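Local coordinates for phosphoribosylaminoimidazole carboxylase (Bombyx mori, PDB 4JA0) that catalyses two steps of de novo purine biosynthesis, joining an AIR carboxylase and a SAICAR synthetase in one chain, at the interface of chains A and B. Numbering follows the deposited sequence. Chains: chain A/B, Phosphoribosylaminoimidazole carboxylase.

Chains A and B belong to the deposited assembly of eight copies and meet about a two-fold axis, so each contact has a twin with the chains exchanged. The C-alpha centres of contact 1 and contact 2 are about 31 Å apart, with no shared residue. Contact 1 pairs residues 358-378 of chain A with 362-378 of chain B, both in the AIR carboxylase region. Contact 2 sets that region of chain A against helices 162-183 and 396-420 of chain B, the first in the SAICAR synthetase region. If this assembly is biological, joining within and across activities may fix their relative placement.

Contact 1: the interface of chains A and B. Residues chain A 358-359, 362-363, 366, 378; chain B 362-363, 366-367, 376, 378.
A:Ile362 and B:Ile362 turn CG1 anti to the backbone N (chi1 -160° in A:Ile362), while A:Trp363, B:Trp363, A:Leu366 and B:Leu366 put CG anti to the carbonyl carbon, beside the backbone N. These torsions point the branches of the 3-10 helix 362-364 and the loop after it at the partner chain, in an apolar, two-fold patch of the AIR carboxylase region. A:Ile362 and B:Leu366 meet tip to tip, CD1 of the isoleucine 3.6 Å from CD1 of the leucine. The twin pair closes the same way, with A:Leu366 CD1 3.5 Å from B:Ile362 CD1. The indoles of A:Trp363 and B:Trp363 are each backed within their own chain: CG2 of A:Ile362 or B:Ile362 and CD1 of A:Leu366 or B:Leu366 lie over one face, both offset toward the rim. The six-membered end of the indole then reaches across. CH2 of B:Trp363 comes to 3.9 Å from A:Val359 CA, the two side chains crossing at about a right angle, and the carbonyl oxygen of A:Val359 sits at the indole edge, in its plane. A:Ile378 and B:Ile378 cross the partner's tryptophan almost squarely as well; B:Ile378 CD1 lies 3.5 Å from A:Trp363 CZ3 and also touches A:Leu366 CB, although both isoleucines are poorly ordered. Within this patch no polar atom of one chain is close enough to bond one of the other, so it holds by shape and burial of carbon. At its margin, the B:Ser367 hydroxyl OG donates to its neighbour's carbonyl, B:Leu366 O, at 2.6 Å, from above the carbonyl plane.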
# COMPACT_ATOMS: atom_id res chain seq x y z
N LEU A 358 -1.28 -6.63 -10.45
CA LEU A 358 0.02 -6.14 -10.95
C LEU A 358 0.68 -5.17 -9.97
O LEU A 358 1.90 -5.09 -9.89
CB LEU A 358 -0.12 -5.50 -12.33
CG LEU A 358 1.16 -4.87 -12.92
CD1 LEU A 358 2.26 -5.90 -13.00
CD2 LEU A 358 0.88 -4.35 -14.29
N VAL A 359 -0.15 -4.45 -9.22
CA VAL A 359 0.34 -3.56 -8.18
C VAL A 359 1.14 -4.27 -7.08
O VAL A 359 2.09 -3.69 -6.54
CB VAL A 359 -0.82 -2.86 -7.50
CG1 VAL A 359 -0.31 -1.81 -6.56
CG2 VAL A 359 -1.71 -2.27 -8.54
N ILE A 362 4.23 -6.86 -9.23
CA ILE A 362 5.32 -6.34 -10.04
C ILE A 362 6.66 -6.42 -9.32
O ILE A 362 7.70 -6.42 -9.96
CB ILE A 362 5.07 -4.91 -10.52
CG1 ILE A 362 5.98 -4.66 -11.72
CG2 ILE A 362 5.32 -3.92 -9.38
CD1 ILE A 362 5.98 -3.29 -12.19
N TRP A 363 6.64 -6.53 -8.00
CA TRP A 363 7.88 -6.57 -7.27
C TRP A 363 8.57 -7.90 -7.44
O TRP A 363 9.73 -8.03 -7.09
CB TRP A 363 7.66 -6.27 -5.80
CG TRP A 363 7.20 -4.89 -5.57
CD1 TRP A 363 5.91 -4.46 -5.41
CD2 TRP A 363 8.02 -3.73 -5.52
NE1 TRP A 363 5.89 -3.09 -5.23
CE2 TRP A 363 7.18 -2.62 -5.29
CE3 TRP A 363 9.40 -3.51 -5.62
CZ2 TRP A 363 7.66 -1.33 -5.18
CZ3 TRP A 363 9.88 -2.24 -5.50
CH2 TRP A 363 9.02 -1.16 -5.29
N LEU A 366 10.62 -6.61 -10.60
CA LEU A 366 11.62 -5.73 -10.00
C LEU A 366 12.26 -6.48 -8.86
O LEU A 366 11.88 -7.62 -8.58
CB LEU A 366 10.93 -4.50 -9.44
CG LEU A 366 9.98 -3.72 -10.34
CD1 LEU A 366 9.05 -2.86 -9.47
CD2 LEU A 366 10.78 -2.84 -11.28
N ILE A 378 6.00 -2.19 -18.22
CA ILE A 378 4.64 -2.49 -17.75
C ILE A 378 3.54 -2.57 -18.84
O ILE A 378 2.46 -3.13 -18.61
CB ILE A 378 4.28 -1.50 -16.62
CG1 ILE A 378 4.36 -2.21 -15.28
CG2 ILE A 378 2.92 -0.83 -16.82
CD1 ILE A 378 3.92 -1.27 -14.16
N ILE B 362 8.44 4.71 -7.43
CA ILE B 362 8.82 3.93 -8.58
C ILE B 362 7.80 3.96 -9.72
O ILE B 362 8.11 3.64 -10.87
CB ILE B 362 9.12 2.47 -8.24
CG1 ILE B 362 9.99 1.87 -9.35
CG2 ILE B 362 7.81 1.68 -8.02
CD1 ILE B 362 10.22 0.42 -9.24
N TRP B 363 6.56 4.33 -9.43
CA TRP B 363 5.58 4.28 -10.48
C TRP B 363 5.76 5.43 -11.46
O TRP B 363 5.15 5.45 -12.51
CB TRP B 363 4.18 4.25 -9.88
CG TRP B 363 3.98 3.01 -9.09
CD1 TRP B 363 4.20 2.85 -7.77
CD2 TRP B 363 3.52 1.74 -9.58
NE1 TRP B 363 3.91 1.56 -7.39
CE2 TRP B 363 3.48 0.86 -8.49
CE3 TRP B 363 3.14 1.26 -10.85
CZ2 TRP B 363 3.09 -0.48 -8.62
CZ3 TRP B 363 2.74 -0.06 -10.97
CH2 TRP B 363 2.73 -0.91 -9.86
N LEU B 366 8.09 3.30 -13.96
CA LEU B 366 7.15 2.43 -14.67
C LEU B 366 6.00 3.31 -15.11
O LEU B 366 5.98 4.50 -14.80
CB LEU B 366 6.62 1.38 -13.71
CG LEU B 366 7.65 0.66 -12.85
CD1 LEU B 366 6.94 0.08 -11.64
CD2 LEU B 366 8.35 -0.42 -13.65
N SER B 367 5.03 2.77 -15.83
CA SER B 367 3.83 3.56 -16.18
C SER B 367 4.18 4.89 -16.85
O SER B 367 3.85 5.97 -16.36
CB SER B 367 2.90 3.80 -14.98
OG SER B 367 3.51 4.58 -13.99
N THR B 376 12.87 -0.19 -16.51
CA THR B 376 13.23 0.13 -15.13
C THR B 376 13.99 -0.97 -14.40
O THR B 376 13.71 -2.16 -14.55
CB THR B 376 12.00 0.54 -14.30
OG1 THR B 376 11.39 1.71 -14.88
CG2 THR B 376 12.39 0.86 -12.87
N ILE B 378 16.10 -1.54 -10.38
CA ILE B 378 15.99 -1.01 -9.02
C ILE B 378 17.33 -0.96 -8.25
O ILE B 378 17.47 -0.25 -7.24
CB ILE B 378 14.89 -1.80 -8.29
CG1 ILE B 378 13.57 -1.07 -8.46
CG2 ILE B 378 15.20 -2.10 -6.81
CD1 ILE B 378 12.46 -1.79 -7.78

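Contact 2: the interface of chains A and B. Residues chain A 318-321, 346; chain B 180-181, 184, 399.
A loop face of the AIR carboxylase region of chain A, carrying A:His321 and A:Tyr346, lies against the end of helix 162-183 in the SAICAR synthetase region of chain B, the 3-10 helix 184-186 that follows, and helix 396-420. The close-fitting part is built on A:Tyr346 and A:His321. CG of A:Tyr346 stands anti to the carbonyl carbon, beside the backbone N, and its phenol meets B:Lys181 tip to tip. The lysine is bent at chi2 and chi3 (63° and 87°), which brings NZ round to donate a hydrogen bond to the phenol oxygen, A:Tyr346 OH, at 2.9 Å. A weak second bond runs from the same terminal amine nitrogen, B:Lys181 NZ, to the carbonyl A:Thr320 O at 3.4 Å. B:Trp399 comes in obliquely: its five-membered ring is edge-to-face with the phenol, the planes turned by 57°, and NE1 lies over one face, toward the rim, 3.5 Å from A:Tyr346 CZ. Within chain B, CE of B:Lys181 lies over one face of this indole, so lysine and tryptophan brace each other where they receive the tyrosine. An alanine in place of A:Tyr346 would probably cost B:Lys181 its phenol acceptor and leave the indole NE1 without the ring beneath it. A:His321, though poorly ordered, buries 80 Å² against chain B. The methyl of B:Ala184 sits over the centre of its imidazole, CB 3.3 Å from the ring centroid in a CH-pi contact, while the aliphatic part of B:Lys181 slides past in the opposite direction, CD 4.1 Å from A:His321 CD2.

The loose side is formed by A:Glu318 and A:Asp319, which bury 3 and 2 Å². A:Asp319 OD1 stays 4.5 Å from B:Glu180 OE1, a pair of like charges that may repel mildly.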
# COMPACT_ATOMS: atom_id res chain seq x y z
N GLU A 318 20.14 -19.47 -28.13
CA GLU A 318 21.50 -19.03 -27.90
C GLU A 318 22.51 -19.58 -28.92
O GLU A 318 23.68 -19.16 -28.93
CB GLU A 318 21.93 -19.40 -26.48
CG GLU A 318 21.43 -18.43 -25.42
CD GLU A 318 22.10 -18.64 -24.07
OE1 GLU A 318 22.25 -17.66 -23.30
OE2 GLU A 318 22.49 -19.80 -23.79
N ASP A 319 22.06 -20.50 -29.77
CA ASP A 319 22.82 -20.98 -30.92
C ASP A 319 22.60 -20.04 -32.10
O ASP A 319 21.89 -20.40 -33.06
CB ASP A 319 22.38 -22.39 -31.28
CG ASP A 319 23.17 -23.00 -32.44
OD1 ASP A 319 24.31 -22.56 -32.73
OD2 ASP A 319 22.62 -23.95 -33.06
N THR A 320 23.20 -18.86 -32.04
CA THR A 320 23.06 -17.88 -33.10
C THR A 320 24.31 -17.05 -33.21
O THR A 320 25.16 -17.11 -32.31
CB THR A 320 21.87 -16.91 -32.79
OG1 THR A 320 21.66 -16.01 -33.89
CG2 THR A 320 22.12 -16.11 -31.49
N HIS A 321 24.45 -16.31 -34.30
CA HIS A 321 25.45 -15.24 -34.36
C HIS A 321 24.77 -13.88 -34.57
O HIS A 321 25.42 -12.85 -34.67
CB HIS A 321 26.54 -15.53 -35.39
CG HIS A 321 27.52 -16.57 -34.95
ND1 HIS A 321 27.99 -17.57 -35.78
CD2 HIS A 321 28.14 -16.76 -33.75
CE1 HIS A 321 28.84 -18.33 -35.11
NE2 HIS A 321 28.95 -17.86 -33.88
N TYR A 346 22.11 -12.58 -22.77
CA TYR A 346 21.33 -11.68 -23.61
C TYR A 346 20.32 -10.92 -22.73
O TYR A 346 19.85 -11.43 -21.71
CB TYR A 346 20.62 -12.48 -24.72
CG TYR A 346 21.61 -13.21 -25.60
CD1 TYR A 346 22.19 -12.57 -26.70
CD2 TYR A 346 21.99 -14.51 -25.31
CE1 TYR A 346 23.12 -13.22 -27.49
CE2 TYR A 346 22.91 -15.17 -26.09
CZ TYR A 346 23.47 -14.52 -27.18
OH TYR A 346 24.39 -15.18 -27.94
N GLU B 180 33.85 -19.39 -30.11
CA GLU B 180 32.89 -19.52 -31.21
C GLU B 180 32.44 -18.13 -31.63
O GLU B 180 32.44 -17.78 -32.82
CB GLU B 180 31.69 -20.36 -30.75
CG GLU B 180 30.58 -20.62 -31.78
CD GLU B 180 29.41 -21.45 -31.19
OE1 GLU B 180 28.68 -22.09 -31.97
OE2 GLU B 180 29.20 -21.45 -29.95
N LYS B 181 32.15 -17.31 -30.63
CA LYS B 181 31.69 -15.96 -30.87
C LYS B 181 32.81 -15.16 -31.53
O LYS B 181 32.57 -14.44 -32.51
CB LYS B 181 31.29 -15.30 -29.54
CG LYS B 181 30.18 -14.31 -29.69
CD LYS B 181 28.88 -14.93 -30.17
CE LYS B 181 28.06 -15.46 -29.01
NZ LYS B 181 26.74 -15.98 -29.50
N ALA B 184 33.54 -16.09 -35.19
CA ALA B 184 32.42 -15.69 -36.02
C ALA B 184 32.59 -14.29 -36.60
O ALA B 184 31.87 -13.89 -37.52
CB ALA B 184 31.14 -15.79 -35.23
N TRP B 399 30.14 -9.43 -23.60
CA TRP B 399 29.26 -10.58 -23.52
C TRP B 399 29.95 -11.76 -22.83
O TRP B 399 29.33 -12.45 -22.02
CB TRP B 399 28.84 -10.97 -24.93
CG TRP B 399 28.01 -12.18 -25.06
CD1 TRP B 399 26.65 -12.25 -25.07
CD2 TRP B 399 28.48 -13.52 -25.20
NE1 TRP B 399 26.25 -13.55 -25.21
CE2 TRP B 399 27.35 -14.35 -25.29
CE3 TRP B 399 29.75 -14.10 -25.25
CZ2 TRP B 399 27.45 -15.74 -25.43
CZ3 TRP B 399 29.85 -15.49 -25.39
CH2 TRP B 399 28.71 -16.29 -25.49